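Local coordinates for protein Pgp2 (Campylobacter jejuni subsp. jejuni, PDB 6XJ6) that probably acts as an L,D-carboxypeptidase of the YkuD family that trims cell-wall peptidoglycan, directing helical cell shape with a peptidoglycan-binding pocket on an accessory NTF2-like domain, at residues A[31-34]-A[35-38]; A[49-52]-A[53-56]. All coordinates share one frame; numbering follows the deposited sequence.

Contact 1: residues A[31-34]-A[35-38]; sequences LTNK and TDKI
The carboxylate of D36 lies over one face of the N33 side-chain amide, the two planes only 11° apart and D36 OD2 3.3 Å from N33 CG. At one end of the amide, N33 OD1 takes two backbone N-H groups of the turn: a nearly straight bond from D36 N at 2.8 Å, tilted from the carbonyl plane, and a weak, bent one from T35 N. At the other end, N33 ND2 bonds to E161 OE1 and the backbone O of K163, so the flat group is held at both ends. CG anti to the backbone N (chi1 -174°) brings OD1 to the N-H groups. K37 folds its bent chain back and NZ meets K34 O at 2.8 Å in the carbonyl plane, with T60 as another partner; K34 sends its own ammonium to E162. The backbone closes the turn: N33 N bonds to I38 O at 3.1 Å, K37 N returns weakly to N33 O, and a water bridges L31 O and I38 O. N33 OD1 thus binds two and three residues on, as in an Asx turn with a weak first bond, within the four-residue hairpin loop K34-K37 closed by the antiparallel hydrogen-bonded pair N33-I38.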
loop_
_atom_site.group_PDB
_atom_site.type_symbol
_atom_site.label_atom_id
_atom_site.label_comp_id
_atom_site.label_asym_id
_atom_site.label_seq_id
_atom_site.Cartn_x
_atom_site.Cartn_y
_atom_site.Cartn_z
ATOM N N LEU A 31 -9.570 5.959 4.639
ATOM C CA LEU A 31 -8.713 6.076 5.810
ATOM C C LEU A 31 -9.519 5.684 7.040
ATOM O O LEU A 31 -10.515 6.339 7.368
ATOM C CB LEU A 31 -8.185 7.506 5.947
ATOM C CG LEU A 31 -7.316 7.827 7.169
ATOM C CD1 LEU A 31 -6.023 7.022 7.121
ATOM C CD2 LEU A 31 -7.031 9.331 7.281
ATOM N N THR A 32 -9.089 4.617 7.713
ATOM C CA THR A 32 -9.716 4.144 8.939
ATOM C C THR A 32 -8.707 4.213 10.075
ATOM O O THR A 32 -7.548 3.822 9.909
ATOM C CB THR A 32 -10.182 2.683 8.778
ATOM O OG1 THR A 32 -11.102 2.583 7.689
ATOM C CG2 THR A 32 -10.871 2.179 10.037
ATOM N N ASN A 33 -9.156 4.688 11.235
ATOM C CA ASN A 33 -8.351 4.662 12.451
ATOM C C ASN A 33 -9.032 3.748 13.461
ATOM O O ASN A 33 -10.163 4.013 13.883
ATOM C CB ASN A 33 -8.176 6.069 13.026
ATOM C CG ASN A 33 -7.220 6.097 14.207
ATOM O OD1 ASN A 33 -7.542 5.615 15.294
ATOM N ND2 ASN A 33 -6.035 6.648 13.993
ATOM N N LYS A 34 -8.346 2.665 13.843
ATOM C CA LYS A 34 -8.960 1.664 14.712
ATOM C C LYS A 34 -9.180 2.156 16.137
ATOM O O LYS A 34 -10.022 1.589 16.840
ATOM C CB LYS A 34 -8.106 0.401 14.751
ATOM C CG LYS A 34 -8.138 -0.412 13.468
ATOM C CD LYS A 34 -7.028 -1.449 13.444
ATOM C CE LYS A 34 -7.186 -2.488 14.554
ATOM N NZ LYS A 34 -6.079 -3.483 14.557
ATOM N N THR A 35 -8.431 3.164 16.591
ATOM C CA THR A 35 -8.658 3.716 17.924
ATOM C C THR A 35 -9.794 4.731 17.903
ATOM O O THR A 35 -10.667 4.717 18.779
ATOM C CB THR A 35 -7.376 4.369 18.463
ATOM O OG1 THR A 35 -6.342 3.387 18.604
ATOM C CG2 THR A 35 -7.623 5.014 19.819
ATOM N N ASP A 36 -9.791 5.625 16.910
ATOM C CA ASP A 36 -10.805 6.670 16.836
ATOM C C ASP A 36 -12.157 6.129 16.395
ATOM O O ASP A 36 -13.181 6.782 16.620
ATOM C CB ASP A 36 -10.364 7.754 15.851
ATOM C CG ASP A 36 -9.070 8.428 16.258
ATOM O OD1 ASP A 36 -8.734 8.410 17.461
ATOM O OD2 ASP A 36 -8.393 8.991 15.367
ATOM N N LYS A 37 -12.179 4.953 15.770
ATOM C CA LYS A 37 -13.395 4.392 15.181
ATOM C C LYS A 37 -14.019 5.365 14.181
ATOM O O LYS A 37 -15.234 5.576 14.155
ATOM C CB LYS A 37 -14.401 3.960 16.252
ATOM C CG LYS A 37 -13.827 3.048 17.323
ATOM C CD LYS A 37 -13.246 1.758 16.752
ATOM C CE LYS A 37 -12.723 0.851 17.856
ATOM N NZ LYS A 37 -11.989 -0.325 17.317
ATOM N N ILE A 38 -13.171 5.940 13.329
ATOM C CA ILE A 38 -13.605 6.843 12.273
ATOM C C ILE A 38 -13.094 6.301 10.951
ATOM O O ILE A 38 -11.922 5.922 10.841
ATOM C CB ILE A 38 -13.101 8.288 12.482
ATOM C CG1 ILE A 38 -13.652 8.873 13.785
ATOM C CG2 ILE A 38 -13.517 9.170 11.296
ATOM C CD1 ILE A 38 -13.108 10.258 14.142
HETATM O O HOH W 1 -10.410 8.223 9.414
#

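Contact 2: residues A[49-52]-A[53-56]; sequences IRKD and FEQK
K51 and E54, three residues apart on one edge strand, form a salt bridge that spans, from the opposite face, a classic beta bulge in which D52 and F53 both face V41 of strand 38-45. In a regular strand such residues would point to different faces; the extra residue, with D52 near-helical in psi, brings both to the same face. From CB, the K51 chain leaves with CG anti to the backbone N. K51 CG passes F53 O at 3.8 Å. K51 CD is 3.8 Å from E54 OE1; the bend at chi3 (72°) then brings K51 CE to 3.6 Å from E54 OE1 and turns the ammonium onto it. K51 NZ ends 2.8 Å from E54 OE1, coming from above the carboxylate plane, 44° out of it. The same OE1 also pairs with R40 NE, so two cations share one oxygen, which would tend to keep E54 ionised. The extended E54 chain carries the carboxylate to K51 and R40.

The other face of the strand is turned to helix 141-151. F53 swings its ring toward the helix, where it sits edge-to-face with F147 and touches N143 and K146, while D52 touches V150. D52 OD1 forms a salt bridge with R50 NE at 3.1 Å, and K154 gives D52 a long, weak ion pair at OD2. Farther along, Q55 is fixed at both ends of its amide. Q55 OE1 accepts from F140 N and N143 ND2, and Q55 NE2 donates to K56 O at 3.2 Å, the oxygen lying within 8° of the Q55 amide plane.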
loop_
_atom_site.group_PDB
_atom_site.type_symbol
_atom_site.label_atom_id
_atom_site.label_comp_id
_atom_site.label_asym_id
_atom_site.label_seq_id
_atom_site.Cartn_x
_atom_site.Cartn_y
_atom_site.Cartn_z
ATOM N N ILE A 49 -6.857 17.467 -1.792
ATOM C CA ILE A 49 -7.587 16.453 -1.043
ATOM C C ILE A 49 -8.960 17.005 -0.700
ATOM O O ILE A 49 -9.089 18.166 -0.294
ATOM C CB ILE A 49 -6.816 16.063 0.234
ATOM C CG1 ILE A 49 -5.569 15.247 -0.130
ATOM C CG2 ILE A 49 -7.714 15.305 1.222
ATOM C CD1 ILE A 49 -5.851 13.812 -0.550
ATOM N N ARG A 50 -9.983 16.163 -0.837
ATOM C CA ARG A 50 -11.344 16.525 -0.471
ATOM C C ARG A 50 -11.965 15.361 0.281
ATOM O O ARG A 50 -11.874 14.215 -0.168
ATOM C CB ARG A 50 -12.174 16.843 -1.719
ATOM C CG ARG A 50 -13.525 17.467 -1.424
ATOM C CD ARG A 50 -14.207 17.921 -2.707
ATOM N NE ARG A 50 -15.087 16.890 -3.262
ATOM C CZ ARG A 50 -16.390 17.041 -3.507
ATOM N NH1 ARG A 50 -17.006 18.194 -3.269
ATOM N NH2 ARG A 50 -17.085 16.029 -4.009
ATOM N N LYS A 51 -12.587 15.648 1.422
ATOM C CA LYS A 51 -13.280 14.616 2.186
ATOM C C LYS A 51 -14.662 14.395 1.583
ATOM O O LYS A 51 -15.496 15.310 1.572
ATOM C CB LYS A 51 -13.396 15.009 3.659
ATOM C CG LYS A 51 -13.928 13.884 4.539
ATOM C CD LYS A 51 -13.745 14.172 6.024
ATOM C CE LYS A 51 -14.681 15.255 6.511
ATOM N NZ LYS A 51 -14.478 15.535 7.959
ATOM N N ASP A 52 -14.898 13.179 1.081
ATOM C CA ASP A 52 -16.139 12.835 0.403
ATOM C C ASP A 52 -17.074 11.982 1.242
ATOM O O ASP A 52 -18.251 11.863 0.892
ATOM C CB ASP A 52 -15.840 12.072 -0.894
ATOM C CG ASP A 52 -15.256 12.952 -1.964
ATOM O OD1 ASP A 52 -15.426 14.183 -1.873
ATOM O OD2 ASP A 52 -14.632 12.407 -2.899
ATOM N N PHE A 53 -16.585 11.388 2.325
ATOM C CA PHE A 53 -17.400 10.520 3.158
ATOM C C PHE A 53 -16.774 10.450 4.541
ATOM O O PHE A 53 -15.548 10.502 4.694
ATOM C CB PHE A 53 -17.510 9.106 2.568
ATOM C CG PHE A 53 -18.275 8.145 3.440
ATOM C CD1 PHE A 53 -19.638 7.978 3.275
ATOM C CD2 PHE A 53 -17.634 7.406 4.419
ATOM C CE1 PHE A 53 -20.350 7.114 4.078
ATOM C CE2 PHE A 53 -18.345 6.533 5.227
ATOM C CZ PHE A 53 -19.696 6.381 5.054
ATOM N N GLU A 54 -17.633 10.326 5.546
ATOM C CA GLU A 54 -17.166 10.137 6.907
ATOM C C GLU A 54 -18.233 9.409 7.706
ATOM O O GLU A 54 -19.422 9.724 7.600
ATOM C CB GLU A 54 -16.863 11.488 7.560
ATOM C CG GLU A 54 -16.518 11.414 9.032
ATOM C CD GLU A 54 -16.265 12.786 9.601
ATOM O OE1 GLU A 54 -15.137 13.290 9.436
ATOM O OE2 GLU A 54 -17.211 13.379 10.165
ATOM N N GLN A 55 -17.802 8.436 8.507
ATOM C CA GLN A 55 -18.656 7.907 9.563
ATOM C C GLN A 55 -17.836 7.750 10.831
ATOM O O GLN A 55 -16.724 7.215 10.797
ATOM C CB GLN A 55 -19.308 6.565 9.209
ATOM C CG GLN A 55 -20.462 6.250 10.155
ATOM C CD GLN A 55 -20.814 4.782 10.228
ATOM O OE1 GLN A 55 -21.372 4.214 9.290
ATOM N NE2 GLN A 55 -20.504 4.160 11.360
ATOM N N LYS A 56 -18.396 8.216 11.941
ATOM C CA LYS A 56 -17.809 8.010 13.254
ATOM C C LYS A 56 -18.489 6.822 13.932
ATOM O O LYS A 56 -19.530 6.330 13.488
ATOM C CB LYS A 56 -17.919 9.296 14.086
ATOM C CG LYS A 56 -17.279 10.510 13.380
ATOM C CD LYS A 56 -17.294 11.789 14.214
ATOM C CE LYS A 56 -16.625 12.931 13.454
ATOM N NZ LYS A 56 -16.741 14.249 14.143
#

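From the N terminus, strand 27-33 runs into contact 1, which closes the turn to strand 38-45. That strand leads through the next hairpin to strand 48-56, one of the two edge strands of the five-stranded sheet, where contact 2 closes no loop but spans a bulge within a single strand. The two follow in series, neither nesting nor crossing, their centres about 12 Å apart. They meet directly where I38 CG2 packs on Q55 O at 3.8 Å. Strand 38-45 lies between them: R40 pairs by its backbone with L31 and by its side chain with E54, while L39 touches both T32 and F53.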